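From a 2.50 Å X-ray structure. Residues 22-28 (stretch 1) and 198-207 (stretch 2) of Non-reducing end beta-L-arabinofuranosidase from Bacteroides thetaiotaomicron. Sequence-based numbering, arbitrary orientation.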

ATOM      1  N   SER A  22       6.926  20.386  -7.711  1.00 84.67           N
ATOM      2  CA  SER A  22       5.788  21.322  -7.927  1.00 84.06           C
ATOM      3  C   SER A  22       4.440  20.627  -7.809  1.00 85.03           C
ATOM      4  O   SER A  22       3.479  21.262  -7.354  1.00 88.67           O
ATOM      5  CB  SER A  22       5.894  22.001  -9.297  1.00 83.81           C
ATOM      6  N   ASN A  23       4.361  19.340  -8.181  1.00 79.37           N
ATOM      7  CA  ASN A  23       3.100  18.796  -8.715  1.00 74.62           C
ATOM      8  C   ASN A  23       2.690  17.313  -8.416  1.00 67.99           C
ATOM      9  O   ASN A  23       1.739  16.778  -9.038  1.00 61.66           O
ATOM     10  CB  ASN A  23       3.179  18.995 -10.237  1.00 77.20           C
ATOM     11  CG  ASN A  23       1.828  18.964 -10.894  1.00 78.20           C
ATOM     12  OD1 ASN A  23       0.858  19.503 -10.353  1.00 77.30           O
ATOM     13  ND2 ASN A  23       1.746  18.309 -12.053  1.00 78.30           N
ATOM     14  N   GLY A  24       3.381  16.651  -7.495  1.00 62.83           N
ATOM     15  CA  GLY A  24       3.110  15.231  -7.205  1.00 62.46           C
ATOM     16  C   GLY A  24       1.791  14.931  -6.484  1.00 60.00           C
ATOM     17  O   GLY A  24       1.181  15.832  -5.912  1.00 60.23           O
ATOM     18  N   LEU A  25       1.345  13.670  -6.545  1.00 57.96           N
ATOM     19  CA  LEU A  25       0.253  13.137  -5.699  1.00 57.29           C
ATOM     20  C   LEU A  25       0.413  13.562  -4.255  1.00 57.96           C
ATOM     21  O   LEU A  25      -0.575  13.946  -3.607  1.00 61.52           O
ATOM     22  CB  LEU A  25       0.225  11.604  -5.747  1.00 58.26           C
ATOM     23  CG  LEU A  25      -0.842  10.799  -4.989  1.00 56.48           C
ATOM     24  CD1 LEU A  25      -2.243  11.218  -5.418  1.00 55.63           C
ATOM     25  CD2 LEU A  25      -0.631   9.316  -5.262  1.00 56.03           C
ATOM     26  N   THR A  26       1.645  13.472  -3.749  1.00 57.20           N
ATOM     27  CA  THR A  26       2.042  14.225  -2.556  1.00 58.21           C
ATOM     28  C   THR A  26       3.336  15.015  -2.741  1.00 57.74           C
ATOM     29  O   THR A  26       4.389  14.480  -3.091  1.00 59.07           O
ATOM     30  CB  THR A  26       2.113  13.358  -1.272  1.00 56.95           C
ATOM     31  OG1 THR A  26       2.769  12.121  -1.545  1.00 51.28           O
ATOM     32  CG2 THR A  26       0.700  13.069  -0.788  1.00 60.52           C
ATOM     33  N   ASP A  27       3.243  16.287  -2.395  1.00 56.74           N
ATOM     34  CA  ASP A  27       4.236  17.240  -2.726  1.00 56.90           C
ATOM     35  C   ASP A  27       5.036  17.731  -1.524  1.00 56.60           C
ATOM     36  O   ASP A  27       4.734  18.786  -0.967  1.00 60.73           O
ATOM     37  CB  ASP A  27       3.511  18.389  -3.386  1.00 59.03           C
ATOM     38  CG  ASP A  27       4.434  19.397  -3.943  1.00 60.48           C
ATOM     39  OD1 ASP A  27       5.620  19.063  -4.143  1.00 60.88           O
ATOM     40  OD2 ASP A  27       3.949  20.523  -4.186  1.00 64.09           O
ATOM     41  N   MET A  28       6.094  17.000  -1.167  1.00 54.82           N
ATOM     42  CA  MET A  28       7.067  17.441  -0.152  1.00 53.98           C
ATOM     43  C   MET A  28       8.190  18.338  -0.749  1.00 55.22           C
ATOM     44  O   MET A  28       9.241  18.540  -0.150  1.00 52.20           O
ATOM     45  CB  MET A  28       7.654  16.220   0.572  1.00 53.71           C
ATOM     46  CG  MET A  28       6.589  15.432   1.304  1.00 53.99           C
ATOM     47  SD  MET A  28       7.018  14.042   2.368  1.00 56.95           S
ATOM     48  CE  MET A  28       8.443  14.681   3.180  1.00 58.03           C
ATOM     49  N   MET A 198     -11.066  17.418   0.277  1.00 63.23           N
ATOM     50  CA  MET A 198      -9.767  18.070   0.206  1.00 66.73           C
ATOM     51  C   MET A 198      -8.843  17.354  -0.791  1.00 65.76           C
ATOM     52  O   MET A 198      -8.313  17.958  -1.712  1.00 66.56           O
ATOM     53  CB  MET A 198      -9.079  18.141   1.569  1.00 69.26           C
ATOM     54  CG  MET A 198      -9.774  18.987   2.629  1.00 72.87           C
ATOM     55  SD  MET A 198      -8.755  19.161   4.130  1.00 76.88           S
ATOM     56  CE  MET A 198      -8.814  17.500   4.783  1.00 78.99           C
ATOM     57  N   MET A 199      -8.661  16.061  -0.623  1.00 66.38           N
ATOM     58  CA  MET A 199      -7.722  15.358  -1.470  1.00 67.82           C
ATOM     59  C   MET A 199      -8.203  15.283  -2.911  1.00 64.22           C
ATOM     60  O   MET A 199      -7.381  15.346  -3.831  1.00 62.12           O
ATOM     61  CB  MET A 199      -7.373  13.964  -0.915  1.00 72.44           C
ATOM     62  CG  MET A 199      -6.091  13.933  -0.088  1.00 75.62           C
ATOM     63  SD  MET A 199      -4.649  14.538  -1.002  1.00 82.04           S
ATOM     64  CE  MET A 199      -3.432  13.356  -0.413  1.00 90.39           C
ATOM     65  N   ALA A 200      -9.517  15.190  -3.106  1.00 60.00           N
ATOM     66  CA  ALA A 200     -10.076  15.149  -4.463  1.00 59.82           C
ATOM     67  C   ALA A 200      -9.768  16.434  -5.223  1.00 57.75           C
ATOM     68  O   ALA A 200      -9.442  16.414  -6.416  1.00 57.86           O
ATOM     69  CB  ALA A 200     -11.580  14.893  -4.433  1.00 58.96           C
ATOM     70  N   GLY A 201      -9.858  17.540  -4.513  1.00 55.29           N
ATOM     71  CA  GLY A 201      -9.639  18.834  -5.102  1.00 58.40           C
ATOM     72  C   GLY A 201      -8.188  19.102  -5.406  1.00 60.00           C
ATOM     73  O   GLY A 201      -7.884  19.688  -6.456  1.00 60.25           O
ATOM     74  N   ILE A 202      -7.295  18.691  -4.491  1.00 59.37           N
ATOM     75  CA  ILE A 202      -5.848  18.870  -4.687  1.00 59.69           C
ATOM     76  C   ILE A 202      -5.411  18.071  -5.931  1.00 60.62           C
ATOM     77  O   ILE A 202      -4.773  18.597  -6.843  1.00 59.90           O
ATOM     78  CB  ILE A 202      -5.043  18.372  -3.472  1.00 59.53           C
ATOM     79  CG1 ILE A 202      -5.290  19.238  -2.255  1.00 60.21           C
ATOM     80  CG2 ILE A 202      -3.530  18.332  -3.747  1.00 59.95           C
ATOM     81  CD1 ILE A 202      -5.036  18.452  -0.981  1.00 61.14           C
ATOM     82  N   VAL A 203      -5.780  16.795  -5.938  1.00 60.12           N
ATOM     83  CA  VAL A 203      -5.452  15.884  -7.021  1.00 59.97           C
ATOM     84  C   VAL A 203      -6.038  16.374  -8.350  1.00 59.34           C
ATOM     85  O   VAL A 203      -5.375  16.299  -9.387  1.00 56.12           O
ATOM     86  CB  VAL A 203      -5.941  14.460  -6.695  1.00 60.53           C
ATOM     87  CG1 VAL A 203      -5.798  13.532  -7.893  1.00 62.05           C
ATOM     88  CG2 VAL A 203      -5.172  13.901  -5.498  1.00 61.40           C
ATOM     89  N   HIS A 204      -7.267  16.878  -8.316  1.00 58.81           N
ATOM     90  CA  HIS A 204      -7.856  17.399  -9.524  1.00 62.54           C
ATOM     91  C   HIS A 204      -7.073  18.607 -10.053  1.00 60.66           C
ATOM     92  O   HIS A 204      -6.797  18.688 -11.245  1.00 57.87           O
ATOM     93  CB  HIS A 204      -9.312  17.785  -9.314  1.00 66.58           C
ATOM     94  CG  HIS A 204      -9.934  18.384 -10.528  1.00 67.91           C
ATOM     95  ND1 HIS A 204     -10.046  19.748 -10.709  1.00 70.58           N
ATOM     96  CD2 HIS A 204     -10.418  17.807 -11.649  1.00 68.09           C
ATOM     97  CE1 HIS A 204     -10.598  19.982 -11.886  1.00 71.60           C
ATOM     98  NE2 HIS A 204     -10.836  18.822 -12.475  1.00 71.70           N
ATOM     99  N   HIS A 205      -6.728  19.525  -9.154  1.00 60.76           N
ATOM    100  CA  HIS A 205      -5.920  20.717  -9.477  1.00 61.71           C
ATOM    101  C   HIS A 205      -4.603  20.358 -10.136  1.00 60.60           C
ATOM    102  O   HIS A 205      -4.225  20.921 -11.147  1.00 62.29           O
ATOM    103  CB  HIS A 205      -5.629  21.505  -8.207  1.00 63.27           C
ATOM    104  CG  HIS A 205      -4.835  22.754  -8.426  1.00 68.29           C
ATOM    105  ND1 HIS A 205      -5.158  23.686  -9.392  1.00 70.47           N
ATOM    106  CD2 HIS A 205      -3.758  23.252  -7.770  1.00 69.82           C
ATOM    107  CE1 HIS A 205      -4.303  24.692  -9.335  1.00 70.50           C
ATOM    108  NE2 HIS A 205      -3.446  24.457  -8.360  1.00 70.87           N
ATOM    109  N   ARG A 206      -3.922  19.394  -9.545  1.00 60.37           N
ATOM    110  CA  ARG A 206      -2.621  18.957 -10.000  1.00 58.84           C
ATOM    111  C   ARG A 206      -2.650  18.279 -11.372  1.00 59.49           C
ATOM    112  O   ARG A 206      -1.675  18.361 -12.106  1.00 59.38           O
ATOM    113  CB  ARG A 206      -2.002  18.061  -8.921  1.00 59.46           C
ATOM    114  CG  ARG A 206      -1.652  18.871  -7.664  1.00 60.85           C
ATOM    115  CD  ARG A 206      -0.918  18.067  -6.600  1.00 60.96           C
ATOM    116  NE  ARG A 206      -0.578  18.900  -5.440  1.00 60.37           N
ATOM    117  CZ  ARG A 206      -0.294  18.455  -4.214  1.00 59.91           C
ATOM    118  NH1 ARG A 206      -0.304  17.158  -3.922  1.00 62.72           N
ATOM    119  NH2 ARG A 206      -0.013  19.320  -3.255  1.00 59.67           N
ATOM    120  N   ALA A 207      -3.771  17.641 -11.714  1.00 60.11           N
ATOM    121  CA  ALA A 207      -3.923  16.884 -12.950  1.00 59.90           C
ATOM    122  C   ALA A 207      -4.408  17.711 -14.126  1.00 61.32           C
ATOM    123  O   ALA A 207      -3.950  17.477 -15.240  1.00 63.26           O
ATOM    124  CB  ALA A 207      -4.882  15.727 -12.731  1.00 59.57           C
TER

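How does one arginine come to dominate this contact? Arg206 points its CA-to-CB bond toward the loop, and its side chain then runs out almost straight: chi1 is m at -68°, while chi2 and chi3 are both t. This extended form carries the guanidinium from the helix to the backbone of Gly24, Leu25 and Thr26, and the residue has more surface covered by the opposite stretch than any other here.

What does the guanidinium meet when it arrives? NH1 donates a weak hydrogen bond to Gly24 O at 2.8 Å; the distance is short, but the N-H...O angle of 115° is poor. Leu25 O lies near the guanidinium plane, at its edge, 3.2 Å from NH1. One face is covered by Asp27, whose CB comes within 3.6 Å of Arg206 NH2. Both NH1 and NH2 also have hydrogen bonds elsewhere in the structure.

How close does the charge of Asp27 come to this arginine? Not close enough for a salt bridge, although its CA-to-CB bond points toward the helix. With chi1 t at -173°, its OD2 stands 4.2 Å from Arg206 NH2 and well out of the guanidinium plane, so no N-H points at it. The opposite charges are merely near each other.

Where do apolar side chains meet? Leu25 starts from a CA-to-CB bond pointing away from the helix, yet its t, p conformation brings the end of the side chain nearer, placing CD1 4.0 Å from CG2 of Val203, which is itself t. One turn earlier in the helix, Met199 also begins sideways and ends closer. Its chi1 of -96° and chi3 of -140° lie between wells, and its CE reaches 4.2 Å from Thr26 CG2, a contact of methyl groups.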